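Local coordinates for membrane lipoprotein family protein (PDB 4PEV), which probably serves as the solute-binding lipoprotein of an ABC transporter, binding the nucleoside adenosine, at residues C[125-130]-C[143-148]; C[209-214]-C[381-386]; C[284-289]-C[332-337]. One frame throughout, in Å; residues are numbered along the deposited sequence.

In the fold
The three contacts share no helix or strand and sit in two regions of a two-lobed binding protein. Contact 1 lies at the surface, its centre about 22 Å from that of the chain, and joins a helix beside the all-parallel sheet to a loop. Contacts 2 and 3 are buried and belong to the other lobe, built on the mixed sheet; contact 3 is nested within the chain span closed by contact 2, and their nearest atoms are about 4 Å apart. A carboxylate accepts a hydrogen bond in each: from a backbone N-H in contact 1, a phenol in contact 2 and a serine hydroxyl in contact 3. Contact 2 alone adds an apolar touch, a leucine methyl beside a tyrosine ring carbon.

Contact 1: C[125-130]-C[143-148]; sequences PLEKVA and AATRER
E127 meets T145, R146 and E147, most closely where its CG lies beside T145 and its OE1 takes the R146 N-H. CG, anti to the carbonyl carbon (chi1 -82°), runs past T145 OG1, the two side chains pointing in opposite senses. Beyond CG the chain is extended, which brings OE1 to within 2.9 Å of R146 N. That hydrogen bond is bent (144° at the hydrogen) and reaches OE1 on its anti side, tilted from the carboxylate plane; Q123 NE2 adds a weak one to the same oxygen. The geometry ties helix 123-132, the crossover helix of a beta-alpha-beta unit between parallel strands 114-118 and 137-141, to the loop running on to strand 152-157. L126 packs inward on Y138, L140 and V152. In place of E127, an alanine is likely to leave the R146 amide without this acceptor and to open a gap beside T145 OG1. The solvent side is looser: R146 and E147 are exposed, and E127 OE1 stays 4.1 Å from R146 NE, so far out of the guanidinium plane that only charge links them. E147 OE1, hydrogen-bonded to Y149 OH, comes within 4.5 Å of E127 OE1, probably a mild repulsion if both carboxylates are ionised.

Contact 2: C[209-214]-C[381-386]; sequences VQYYNQ and VEELKQ
E383 and L384, consecutive on helix 375-389, both reach for Y211, whose side chain spans the 9.1 Å between the CA atoms of Y211 and L384. The first to meet it is E383. Its CG stands anti to the backbone N (chi1 158°) and the chain is extended beyond, which carries the carboxylate out to the phenol: Y211 OH donates to E383 OE2 over 2.8 Å, on the anti lone pair that faces away from the other oxygen. The carboxylate is turned 67° from the ring plane, and E383 CG lies 3.4 Å from Y211 OH, so the methylene flanks the same hydroxyl. L384 follows with a purely apolar approach, its CD1 4.3 Å from Y211 CE2. One aromatic side chain thus gives its hydroxyl to E383 and its ring carbon CE2 to L384, which comes in obliquely. K387, one turn beyond E383, adds a weak hydrogen bond from NZ to Y211 OH, and its charge may help polarise the phenol. Helix 196-214, which leads from strand 186-191 toward strand 222-226 of the mixed sheet, thereby packs against helix 375-389, where L380 also touches Y211, while L384 and V381 rest on helix 159-181 through S164, I168 and I169.

Contact 3: C[284-289]-C[332-337]; sequences SQEWYD and GLSDEE
S334 and E286 make the one hydrogen bond between these segments, S334 OG donating to E286 OE2 over 2.6 Å. The approach is on the syn side of the oxygen, 33° out of the carboxylate plane. S334 OG, anti to its N (chi1 -169°), is thereby directed across to the loop. Within segment 284-289 a second hydroxyl grips the other oxygen: S284 OG donates to E286 OE1 at 2.8 Å, from above the carboxylate plane. The E286 chain bends at chi2 (90°), folding its carboxylate back to where both serines can reach it. With two partners on each oxygen, S284 and S296 on OE1, S334 and R369 on OE2, the group is probably well fixed in rotation.

Backbone pairing places this in the fold, an architecture consistent with one lobe of a type I periplasmic binding protein. Strand 331-333, the antiparallel edge strand of the mixed sheet, runs beside 293-299, with S334 bonded to S296, while 284-289 lies in the loop between parallel strands 277-282 and 293-299. The side chain of S284 is about 9 Å from that of D282, which binds adenosine. Helix 336-348 begins at D335, an N-cap residue whose OD1 accepts from I338 N.

R369 adds a salt bridge through NH2 to E286 OE2 and, through NH1, an uncharged partner, the S334 carbonyl, linking both segments to helix 358-372 and probably stabilising the buried carboxylate as an anion.

Van der Waals contact is slight by comparison. S284 CB approaches S334 OG at 3.4 Å, and I339 packs on both E286 and S334.

Contact 1: C[125-130]-C[143-148]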
ATOM      1  N   PRO C 125       6.460 -17.546 -10.860  1.00 36.66           N
ATOM      2  CA  PRO C 125       5.986 -18.124 -12.107  1.00 35.37           C
ATOM      3  C   PRO C 125       6.455 -17.404 -13.363  1.00 34.54           C
ATOM      4  O   PRO C 125       6.651 -18.048 -14.388  1.00 35.27           O
ATOM      5  CB  PRO C 125       4.465 -18.012 -11.983  1.00 35.65           C
ATOM      6  CG  PRO C 125       4.208 -18.022 -10.532  1.00 35.45           C
ATOM      7  CD  PRO C 125       5.326 -17.203  -9.984  1.00 37.06           C
ATOM      8  N   LEU C 126       6.609 -16.088 -13.291  1.00 33.77           N
ATOM      9  CA  LEU C 126       7.036 -15.297 -14.455  1.00 34.60           C
ATOM     10  C   LEU C 126       8.494 -15.556 -14.839  1.00 36.22           C
ATOM     11  O   LEU C 126       8.813 -15.642 -16.020  1.00 35.27           O
ATOM     12  CB  LEU C 126       6.838 -13.801 -14.198  1.00 32.31           C
ATOM     13  CG  LEU C 126       7.232 -12.885 -15.346  1.00 31.66           C
ATOM     14  CD1 LEU C 126       6.290 -13.054 -16.523  1.00 32.26           C
ATOM     15  CD2 LEU C 126       7.206 -11.446 -14.881  1.00 32.74           C
ATOM     16  N   GLU C 127       9.366 -15.654 -13.835  1.00 39.60           N
ATOM     17  CA  GLU C 127      10.790 -15.973 -14.036  1.00 43.15           C
ATOM     18  C   GLU C 127      10.952 -17.218 -14.917  1.00 41.99           C
ATOM     19  O   GLU C 127      11.875 -17.304 -15.716  1.00 40.89           O
ATOM     20  CB  GLU C 127      11.504 -16.164 -12.673  1.00 46.81           C
ATOM     21  CG  GLU C 127      11.929 -14.855 -11.982  1.00 49.87           C
ATOM     22  CD  GLU C 127      12.340 -15.000 -10.506  1.00 54.19           C
ATOM     23  OE1 GLU C 127      12.715 -13.969  -9.909  1.00 57.53           O
ATOM     24  OE2 GLU C 127      12.288 -16.111  -9.918  1.00 55.71           O
ATOM     25  N   LYS C 128      10.025 -18.157 -14.767  1.00 42.61           N
ATOM     26  CA  LYS C 128       9.977 -19.388 -15.544  1.00 42.46           C
ATOM     27  C   LYS C 128       9.330 -19.217 -16.920  1.00 40.87           C
ATOM     28  O   LYS C 128       9.827 -19.761 -17.912  1.00 43.03           O
ATOM     29  CB  LYS C 128       9.190 -20.441 -14.762  1.00 45.39           C
ATOM     30  CG  LYS C 128       9.815 -20.776 -13.419  1.00 49.10           C
ATOM     31  CD  LYS C 128       8.994 -21.789 -12.637  1.00 53.20           C
ATOM     32  CE  LYS C 128       9.882 -22.621 -11.719  1.00 55.76           C
ATOM     33  NZ  LYS C 128       9.211 -22.819 -10.406  1.00 58.04           N
ATOM     34  N   VAL C 129       8.220 -18.476 -16.975  1.00 36.26           N
ATOM     35  CA  VAL C 129       7.391 -18.397 -18.183  1.00 33.15           C
ATOM     36  C   VAL C 129       7.924 -17.417 -19.239  1.00 33.23           C
ATOM     37  O   VAL C 129       7.906 -17.721 -20.446  1.00 31.58           O
ATOM     38  CB  VAL C 129       5.936 -18.029 -17.828  1.00 31.77           C
ATOM     39  CG1 VAL C 129       5.129 -17.715 -19.080  1.00 31.50           C
ATOM     40  CG2 VAL C 129       5.273 -19.153 -17.047  1.00 31.91           C
ATOM     41  N   ALA C 130       8.380 -16.250 -18.779  1.00 32.06           N
ATOM     42  CA  ALA C 130       8.849 -15.184 -19.649  1.00 31.55           C
ATOM     43  C   ALA C 130       9.867 -15.623 -20.694  1.00 33.38           C
ATOM     44  O   ALA C 130       9.738 -15.234 -21.852  1.00 36.65           O
ATOM     45  CB  ALA C 130       9.408 -14.045 -18.829  1.00 31.34           C
ATOM     46  N   ALA C 143       6.678  -5.776  -8.081  1.00 36.69           N
ATOM     47  CA  ALA C 143       7.773  -6.746  -8.002  1.00 36.75           C
ATOM     48  C   ALA C 143       8.674  -6.625  -9.202  1.00 36.75           C
ATOM     49  O   ALA C 143       8.288  -6.072 -10.228  1.00 34.71           O
ATOM     50  CB  ALA C 143       7.252  -8.173  -7.888  1.00 35.70           C
ATOM     51  N   ALA C 144       9.887  -7.133  -9.036  1.00 39.81           N
ATOM     52  CA  ALA C 144      10.855  -7.204 -10.111  1.00 40.97           C
ATOM     53  C   ALA C 144      11.498  -8.571 -10.144  1.00 42.14           C
ATOM     54  O   ALA C 144      11.749  -9.210  -9.109  1.00 39.37           O
ATOM     55  CB  ALA C 144      11.911  -6.133  -9.963  1.00 41.26           C
ATOM     56  N   THR C 145      11.771  -8.993 -11.365  1.00 44.73           N
ATOM     57  CA  THR C 145      12.204 -10.341 -11.647  1.00 46.26           C
ATOM     58  C   THR C 145      13.699 -10.461 -11.270  1.00 48.90           C
ATOM     59  O   THR C 145      14.403  -9.456 -11.221  1.00 46.49           O
ATOM     60  CB  THR C 145      11.830 -10.675 -13.114  1.00 43.93           C
ATOM     61  OG1 THR C 145      11.826 -12.091 -13.294  1.00 47.98           O
ATOM     62  CG2 THR C 145      12.740  -9.979 -14.138  1.00 41.20           C
ATOM     63  N   ARG C 146      14.166 -11.659 -10.926  1.00 53.95           N
ATOM     64  CA  ARG C 146      15.556 -11.828 -10.470  1.00 58.71           C
ATOM     65  C   ARG C 146      16.557 -11.538 -11.589  1.00 58.09           C
ATOM     66  O   ARG C 146      17.544 -10.858 -11.371  1.00 56.57           O
ATOM     67  CB  ARG C 146      15.784 -13.236  -9.929  1.00 65.09           C
ATOM     68  CG  ARG C 146      17.082 -13.406  -9.142  1.00 72.64           C
ATOM     69  CD  ARG C 146      17.009 -14.557  -8.134  1.00 75.47           C
ATOM     70  NE  ARG C 146      15.815 -14.464  -7.282  1.00 76.08           N
ATOM     71  CZ  ARG C 146      15.543 -15.273  -6.261  1.00 75.51           C
ATOM     72  NH1 ARG C 146      16.379 -16.244  -5.914  1.00 74.43           N
ATOM     73  NH2 ARG C 146      14.427 -15.094  -5.567  1.00 73.48           N
ATOM     74  N   GLU C 147      16.271 -12.045 -12.786  1.00 61.12           N
ATOM     75  CA  GLU C 147      17.102 -11.854 -13.983  1.00 62.14           C
ATOM     76  C   GLU C 147      16.552 -10.634 -14.703  1.00 59.03           C
ATOM     77  O   GLU C 147      15.645  -9.999 -14.197  1.00 63.84           O
ATOM     78  CB  GLU C 147      17.038 -13.095 -14.900  1.00 66.84           C
ATOM     79  CG  GLU C 147      17.234 -14.457 -14.202  1.00 70.85           C
ATOM     80  CD  GLU C 147      15.990 -14.980 -13.452  1.00 74.14           C
ATOM     81  OE1 GLU C 147      14.846 -14.598 -13.798  1.00 68.46           O
ATOM     82  OE2 GLU C 147      16.148 -15.781 -12.499  1.00 76.05           O
ATOM     83  N   ARG C 148      17.076 -10.289 -15.873  1.00 57.53           N
ATOM     84  CA  ARG C 148      16.502  -9.184 -16.650  1.00 57.76           C
ATOM     85  C   ARG C 148      16.218  -9.616 -18.083  1.00 55.93           C
ATOM     86  O   ARG C 148      17.126 -10.028 -18.792  1.00 59.67           O
ATOM     87  CB  ARG C 148      17.422  -7.970 -16.642  1.00 60.90           C
ATOM     88  CG  ARG C 148      16.753  -6.719 -17.187  1.00 66.54           C
ATOM     89  CD  ARG C 148      17.730  -5.565 -17.311  1.00 69.93           C
ATOM     90  NE  ARG C 148      17.171  -4.485 -18.126  1.00 73.05           N
ATOM     91  CZ  ARG C 148      17.846  -3.412 -18.548  1.00 71.62           C
ATOM     92  NH1 ARG C 148      19.131  -3.246 -18.245  1.00 71.01           N
ATOM     93  NH2 ARG C 148      17.231  -2.493 -19.286  1.00 68.58           N
TER

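Contact 2: C[209-214]-C[381-386]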
ATOM      1  N   VAL C 209       8.476   5.588  13.165  1.00 35.22           N
ATOM      2  CA  VAL C 209       8.062   5.694  14.570  1.00 36.38           C
ATOM      3  C   VAL C 209       9.265   6.011  15.449  1.00 38.22           C
ATOM      4  O   VAL C 209       9.168   6.848  16.345  1.00 39.79           O
ATOM      5  CB  VAL C 209       7.386   4.393  15.083  1.00 35.24           C
ATOM      6  CG1 VAL C 209       7.276   4.388  16.608  1.00 34.34           C
ATOM      7  CG2 VAL C 209       6.016   4.205  14.442  1.00 34.36           C
ATOM      8  N   GLN C 210      10.384   5.327  15.208  1.00 39.16           N
ATOM      9  CA  GLN C 210      11.594   5.549  15.993  1.00 39.72           C
ATOM     10  C   GLN C 210      12.151   6.927  15.720  1.00 41.25           C
ATOM     11  O   GLN C 210      12.698   7.558  16.622  1.00 44.56           O
ATOM     12  CB  GLN C 210      12.661   4.514  15.673  1.00 41.08           C
ATOM     13  CG  GLN C 210      12.316   3.094  16.078  1.00 41.70           C
ATOM     14  CD  GLN C 210      12.198   2.944  17.575  1.00 41.46           C
ATOM     15  OE1 GLN C 210      11.330   3.546  18.190  1.00 43.01           O
ATOM     16  NE2 GLN C 210      13.068   2.142  18.167  1.00 41.65           N
ATOM     17  N   TYR C 211      12.008   7.387  14.479  1.00 39.13           N
ATOM     18  CA  TYR C 211      12.451   8.715  14.092  1.00 39.00           C
ATOM     19  C   TYR C 211      11.712   9.721  14.955  1.00 38.39           C
ATOM     20  O   TYR C 211      12.325  10.548  15.622  1.00 40.34           O
ATOM     21  CB  TYR C 211      12.161   8.942  12.611  1.00 40.69           C
ATOM     22  CG  TYR C 211      12.744  10.194  11.978  1.00 42.74           C
ATOM     23  CD1 TYR C 211      12.048  11.400  12.010  1.00 44.79           C
ATOM     24  CD2 TYR C 211      13.958  10.157  11.295  1.00 43.94           C
ATOM     25  CE1 TYR C 211      12.553  12.538  11.406  1.00 45.83           C
ATOM     26  CE2 TYR C 211      14.471  11.290  10.685  1.00 46.08           C
ATOM     27  CZ  TYR C 211      13.761  12.477  10.744  1.00 48.07           C
ATOM     28  OH  TYR C 211      14.253  13.619  10.151  1.00 54.08           O
ATOM     29  N   TYR C 212      10.390   9.615  14.964  1.00 37.57           N
ATOM     30  CA  TYR C 212       9.543  10.462  15.789  1.00 35.65           C
ATOM     31  C   TYR C 212       9.975  10.408  17.243  1.00 36.56           C
ATOM     32  O   TYR C 212      10.273  11.427  17.825  1.00 35.45           O
ATOM     33  CB  TYR C 212       8.089  10.037  15.666  1.00 34.18           C
ATOM     34  CG  TYR C 212       7.162  10.921  16.436  1.00 33.88           C
ATOM     35  CD1 TYR C 212       6.717  12.114  15.905  1.00 32.93           C
ATOM     36  CD2 TYR C 212       6.749  10.574  17.710  1.00 34.71           C
ATOM     37  CE1 TYR C 212       5.866  12.934  16.616  1.00 33.31           C
ATOM     38  CE2 TYR C 212       5.897  11.390  18.435  1.00 34.23           C
ATOM     39  CZ  TYR C 212       5.459  12.566  17.883  1.00 33.01           C
ATOM     40  OH  TYR C 212       4.606  13.367  18.605  1.00 32.42           O
ATOM     41  N   ASN C 213      10.030   9.206  17.809  1.00 39.46           N
ATOM     42  CA  ASN C 213      10.509   8.991  19.180  1.00 39.90           C
ATOM     43  C   ASN C 213      11.823   9.667  19.527  1.00 43.58           C
ATOM     44  O   ASN C 213      11.911  10.347  20.553  1.00 48.32           O
ATOM     45  CB  ASN C 213      10.653   7.505  19.453  1.00 37.77           C
ATOM     46  CG  ASN C 213       9.328   6.836  19.678  1.00 36.10           C
ATOM     47  OD1 ASN C 213       8.342   7.480  20.017  1.00 34.77           O
ATOM     48  ND2 ASN C 213       9.299   5.535  19.501  1.00 35.95           N
ATOM     49  N   GLN C 214      12.837   9.473  18.684  1.00 45.91           N
ATOM     50  CA  GLN C 214      14.153  10.099  18.892  1.00 45.86           C
ATOM     51  C   GLN C 214      14.122  11.606  18.741  1.00 44.10           C
ATOM     52  O   GLN C 214      14.672  12.312  19.571  1.00 45.51           O
ATOM     53  CB  GLN C 214      15.206   9.508  17.969  1.00 47.51           C
ATOM     54  CG  GLN C 214      15.663   8.138  18.442  1.00 51.43           C
ATOM     55  CD  GLN C 214      16.722   7.525  17.549  1.00 55.67           C
ATOM     56  OE1 GLN C 214      17.309   8.204  16.694  1.00 57.67           O
ATOM     57  NE2 GLN C 214      16.976   6.226  17.741  1.00 54.20           N
ATOM     58  N   VAL C 381       7.287  15.131   9.354  1.00 40.75           N
ATOM     59  CA  VAL C 381       6.918  14.576   8.037  1.00 39.65           C
ATOM     60  C   VAL C 381       7.713  15.282   6.962  1.00 39.41           C
ATOM     61  O   VAL C 381       8.434  14.649   6.213  1.00 36.49           O
ATOM     62  CB  VAL C 381       5.410  14.750   7.712  1.00 39.93           C
ATOM     63  CG1 VAL C 381       5.133  14.534   6.224  1.00 38.30           C
ATOM     64  CG2 VAL C 381       4.559  13.803   8.555  1.00 39.58           C
ATOM     65  N   GLU C 382       7.572  16.603   6.915  1.00 43.22           N
ATOM     66  CA  GLU C 382       8.239  17.444   5.922  1.00 45.08           C
ATOM     67  C   GLU C 382       9.778  17.330   5.967  1.00 41.07           C
ATOM     68  O   GLU C 382      10.436  17.327   4.934  1.00 37.64           O
ATOM     69  CB  GLU C 382       7.783  18.901   6.097  1.00 49.73           C
ATOM     70  CG  GLU C 382       8.292  19.861   5.026  1.00 57.39           C
ATOM     71  CD  GLU C 382       8.074  19.348   3.605  1.00 64.41           C
ATOM     72  OE1 GLU C 382       6.899  19.198   3.195  1.00 65.92           O
ATOM     73  OE2 GLU C 382       9.079  19.088   2.895  1.00 70.95           O
ATOM     74  N   GLU C 383      10.337  17.209   7.160  1.00 39.51           N
ATOM     75  CA  GLU C 383      11.778  17.110   7.315  1.00 41.03           C
ATOM     76  C   GLU C 383      12.294  15.764   6.851  1.00 43.20           C
ATOM     77  O   GLU C 383      13.469  15.645   6.556  1.00 48.59           O
ATOM     78  CB  GLU C 383      12.174  17.378   8.777  1.00 43.68           C
ATOM     79  CG  GLU C 383      13.527  16.838   9.261  1.00 44.95           C
ATOM     80  CD  GLU C 383      13.711  17.040  10.769  1.00 46.71           C
ATOM     81  OE1 GLU C 383      13.565  18.205  11.225  1.00 44.73           O
ATOM     82  OE2 GLU C 383      13.977  16.045  11.501  1.00 44.71           O
ATOM     83  N   LEU C 384      11.442  14.742   6.797  1.00 43.81           N
ATOM     84  CA  LEU C 384      11.873  13.435   6.297  1.00 42.77           C
ATOM     85  C   LEU C 384      11.588  13.294   4.809  1.00 43.82           C
ATOM     86  O   LEU C 384      12.414  12.794   4.051  1.00 45.61           O
ATOM     87  CB  LEU C 384      11.207  12.303   7.066  1.00 42.32           C
ATOM     88  CG  LEU C 384      11.652  10.884   6.673  1.00 42.41           C
ATOM     89  CD1 LEU C 384      13.167  10.741   6.656  1.00 42.32           C
ATOM     90  CD2 LEU C 384      11.037   9.843   7.604  1.00 43.18           C
ATOM     91  N   LYS C 385      10.406  13.732   4.401  1.00 45.44           N
ATOM     92  CA  LYS C 385      10.030  13.792   2.996  1.00 47.60           C
ATOM     93  C   LYS C 385      11.115  14.477   2.193  1.00 50.29           C
ATOM     94  O   LYS C 385      11.452  14.028   1.103  1.00 52.58           O
ATOM     95  CB  LYS C 385       8.707  14.543   2.879  1.00 49.63           C
ATOM     96  CG  LYS C 385       8.272  15.024   1.508  1.00 52.88           C
ATOM     97  CD  LYS C 385       6.859  15.592   1.653  1.00 57.57           C
ATOM     98  CE  LYS C 385       6.598  16.830   0.801  1.00 62.60           C
ATOM     99  NZ  LYS C 385       5.710  16.516  -0.356  1.00 64.97           N
ATOM    100  N   GLN C 386      11.683  15.546   2.747  1.00 54.83           N
ATOM    101  CA  GLN C 386      12.691  16.320   2.026  1.00 54.65           C
ATOM    102  C   GLN C 386      14.083  15.734   2.076  1.00 51.30           C
ATOM    103  O   GLN C 386      14.833  15.867   1.116  1.00 49.40           O
ATOM    104  CB  GLN C 386      12.711  17.785   2.470  1.00 58.67           C
ATOM    105  CG  GLN C 386      11.953  18.676   1.500  1.00 63.26           C
ATOM    106  CD  GLN C 386      12.331  18.384   0.050  1.00 69.12           C
ATOM    107  OE1 GLN C 386      13.514  18.225  -0.279  1.00 68.34           O
ATOM    108  NE2 GLN C 386      11.322  18.274  -0.817  1.00 73.51           N
TER

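Contact 3: C[284-289]-C[332-337]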
ATOM      1  N   SER C 284      -6.680   6.187  -1.274  1.00 28.45           N
ATOM      2  CA  SER C 284      -7.207   6.929  -0.135  1.00 27.93           C
ATOM      3  C   SER C 284      -8.494   6.229   0.256  1.00 26.60           C
ATOM      4  O   SER C 284      -9.440   6.199  -0.539  1.00 24.76           O
ATOM      5  CB  SER C 284      -7.504   8.403  -0.473  1.00 27.71           C
ATOM      6  OG  SER C 284      -8.743   8.839   0.102  1.00 25.97           O
ATOM      7  N   GLN C 285      -8.530   5.707   1.479  1.00 25.71           N
ATOM      8  CA  GLN C 285      -9.668   4.927   1.947  1.00 27.13           C
ATOM      9  C   GLN C 285     -10.492   5.633   3.034  1.00 26.91           C
ATOM     10  O   GLN C 285     -11.328   5.002   3.679  1.00 25.39           O
ATOM     11  CB  GLN C 285      -9.176   3.566   2.438  1.00 27.44           C
ATOM     12  CG  GLN C 285      -8.502   2.751   1.347  1.00 28.28           C
ATOM     13  CD  GLN C 285      -7.854   1.492   1.883  1.00 28.86           C
ATOM     14  OE1 GLN C 285      -6.875   1.546   2.618  1.00 30.02           O
ATOM     15  NE2 GLN C 285      -8.396   0.355   1.513  1.00 29.79           N
ATOM     16  N   GLU C 286     -10.273   6.940   3.205  1.00 27.26           N
ATOM     17  CA  GLU C 286     -10.913   7.708   4.274  1.00 28.43           C
ATOM     18  C   GLU C 286     -12.423   7.639   4.151  1.00 28.12           C
ATOM     19  O   GLU C 286     -13.148   7.544   5.143  1.00 29.04           O
ATOM     20  CB  GLU C 286     -10.443   9.173   4.248  1.00 30.66           C
ATOM     21  CG  GLU C 286      -9.018   9.404   4.781  1.00 32.59           C
ATOM     22  CD  GLU C 286      -7.920   9.310   3.733  1.00 32.70           C
ATOM     23  OE1 GLU C 286      -8.035   8.496   2.795  1.00 34.48           O
ATOM     24  OE2 GLU C 286      -6.918  10.039   3.872  1.00 33.25           O
ATOM     25  N   TRP C 287     -12.887   7.677   2.911  1.00 27.56           N
ATOM     26  CA  TRP C 287     -14.314   7.595   2.594  1.00 27.15           C
ATOM     27  C   TRP C 287     -15.021   6.416   3.236  1.00 26.72           C
ATOM     28  O   TRP C 287     -16.222   6.471   3.438  1.00 26.85           O
ATOM     29  CB  TRP C 287     -14.514   7.531   1.066  1.00 27.32           C
ATOM     30  CG  TRP C 287     -13.960   6.298   0.461  1.00 26.96           C
ATOM     31  CD1 TRP C 287     -12.735   6.141  -0.078  1.00 25.88           C
ATOM     32  CD2 TRP C 287     -14.610   5.025   0.381  1.00 27.64           C
ATOM     33  NE1 TRP C 287     -12.574   4.852  -0.496  1.00 26.79           N
ATOM     34  CE2 TRP C 287     -13.714   4.146  -0.232  1.00 26.47           C
ATOM     35  CE3 TRP C 287     -15.883   4.551   0.761  1.00 29.44           C
ATOM     36  CZ2 TRP C 287     -14.025   2.819  -0.478  1.00 27.29           C
ATOM     37  CZ3 TRP C 287     -16.199   3.234   0.520  1.00 28.72           C
ATOM     38  CH2 TRP C 287     -15.269   2.377  -0.096  1.00 28.69           C
ATOM     39  N   TYR C 288     -14.299   5.339   3.530  1.00 28.22           N
ATOM     40  CA  TYR C 288     -14.944   4.147   4.089  1.00 30.95           C
ATOM     41  C   TYR C 288     -15.553   4.462   5.475  1.00 32.43           C
ATOM     42  O   TYR C 288     -16.701   4.103   5.751  1.00 32.77           O
ATOM     43  CB  TYR C 288     -13.980   2.942   4.108  1.00 29.95           C
ATOM     44  CG  TYR C 288     -14.594   1.644   4.612  1.00 29.18           C
ATOM     45  CD1 TYR C 288     -15.371   0.841   3.782  1.00 28.50           C
ATOM     46  CD2 TYR C 288     -14.386   1.221   5.923  1.00 29.40           C
ATOM     47  CE1 TYR C 288     -15.928  -0.341   4.242  1.00 28.22           C
ATOM     48  CE2 TYR C 288     -14.940   0.043   6.395  1.00 29.90           C
ATOM     49  CZ  TYR C 288     -15.710  -0.737   5.552  1.00 29.57           C
ATOM     50  OH  TYR C 288     -16.254  -1.910   6.039  1.00 30.28           O
ATOM     51  N   ASP C 289     -14.781   5.149   6.317  1.00 34.57           N
ATOM     52  CA  ASP C 289     -15.297   5.772   7.544  1.00 35.70           C
ATOM     53  C   ASP C 289     -14.367   6.901   7.944  1.00 36.20           C
ATOM     54  O   ASP C 289     -13.289   6.646   8.464  1.00 40.14           O
ATOM     55  CB  ASP C 289     -15.427   4.792   8.712  1.00 36.26           C
ATOM     56  CG  ASP C 289     -15.830   5.492  10.012  1.00 37.77           C
ATOM     57  OD1 ASP C 289     -16.550   6.520   9.983  1.00 41.50           O
ATOM     58  OD2 ASP C 289     -15.413   5.028  11.078  1.00 39.05           O
ATOM     59  N   GLY C 332       2.752   8.674  -1.873  1.00 36.38           N
ATOM     60  CA  GLY C 332       2.370   9.936  -1.271  1.00 36.35           C
ATOM     61  C   GLY C 332       1.439   9.733  -0.103  1.00 36.81           C
ATOM     62  O   GLY C 332       1.142   8.595   0.259  1.00 38.39           O
ATOM     63  N   LEU C 333       1.008  10.840   0.501  1.00 37.22           N
ATOM     64  CA  LEU C 333      -0.054  10.827   1.492  1.00 36.20           C
ATOM     65  C   LEU C 333      -1.302  11.449   0.908  1.00 38.13           C
ATOM     66  O   LEU C 333      -1.265  12.276  -0.006  1.00 37.32           O
ATOM     67  CB  LEU C 333       0.335  11.609   2.742  1.00 36.07           C
ATOM     68  CG  LEU C 333       1.512  11.099   3.576  1.00 36.03           C
ATOM     69  CD1 LEU C 333       1.748  12.047   4.732  1.00 36.15           C
ATOM     70  CD2 LEU C 333       1.268   9.699   4.110  1.00 36.64           C
ATOM     71  N   SER C 334      -2.411  11.035   1.486  1.00 40.37           N
ATOM     72  CA  SER C 334      -3.731  11.475   1.119  1.00 41.39           C
ATOM     73  C   SER C 334      -3.933  12.972   1.422  1.00 43.42           C
ATOM     74  O   SER C 334      -3.853  13.369   2.578  1.00 43.05           O
ATOM     75  CB  SER C 334      -4.695  10.623   1.950  1.00 41.56           C
ATOM     76  OG  SER C 334      -6.025  10.751   1.533  1.00 43.61           O
ATOM     77  N   ASP C 335      -4.200  13.797   0.402  1.00 46.73           N
ATOM     78  CA  ASP C 335      -4.583  15.221   0.604  1.00 47.43           C
ATOM     79  C   ASP C 335      -6.069  15.505   0.243  1.00 46.24           C
ATOM     80  O   ASP C 335      -6.798  14.595  -0.107  1.00 43.71           O
ATOM     81  CB  ASP C 335      -3.640  16.136  -0.190  1.00 50.80           C
ATOM     82  CG  ASP C 335      -3.914  16.109  -1.688  1.00 53.78           C
ATOM     83  OD1 ASP C 335      -5.040  15.752  -2.066  1.00 58.30           O
ATOM     84  OD2 ASP C 335      -3.015  16.451  -2.492  1.00 53.22           O
ATOM     85  N   GLU C 336      -6.506  16.765   0.310  1.00 48.93           N
ATOM     86  CA  GLU C 336      -7.923  17.145   0.049  1.00 49.33           C
ATOM     87  C   GLU C 336      -8.497  16.575  -1.239  1.00 47.48           C
ATOM     88  O   GLU C 336      -9.538  15.932  -1.234  1.00 47.25           O
ATOM     89  CB  GLU C 336      -8.107  18.674  -0.020  1.00 52.28           C
ATOM     90  CG  GLU C 336      -8.140  19.415   1.316  1.00 55.38           C
ATOM     91  CD  GLU C 336      -6.750  19.791   1.849  1.00 58.67           C
ATOM     92  OE1 GLU C 336      -6.663  20.831   2.545  1.00 56.62           O
ATOM     93  OE2 GLU C 336      -5.750  19.061   1.585  1.00 56.89           O
ATOM     94  N   GLU C 337      -7.822  16.835  -2.348  1.00 48.69           N
ATOM     95  CA  GLU C 337      -8.372  16.494  -3.654  1.00 50.81           C
ATOM     96  C   GLU C 337      -8.409  14.978  -3.880  1.00 46.02           C
ATOM     97  O   GLU C 337      -9.387  14.450  -4.416  1.00 46.48           O
ATOM     98  CB  GLU C 337      -7.618  17.228  -4.774  1.00 55.67           C
ATOM     99  CG  GLU C 337      -6.412  16.512  -5.357  1.00 63.05           C
ATOM    100  CD  GLU C 337      -6.000  17.091  -6.698  1.00 72.22           C
ATOM    101  OE1 GLU C 337      -5.723  18.313  -6.759  1.00 81.39           O
ATOM    102  OE2 GLU C 337      -5.953  16.327  -7.692  1.00 73.20           O
TER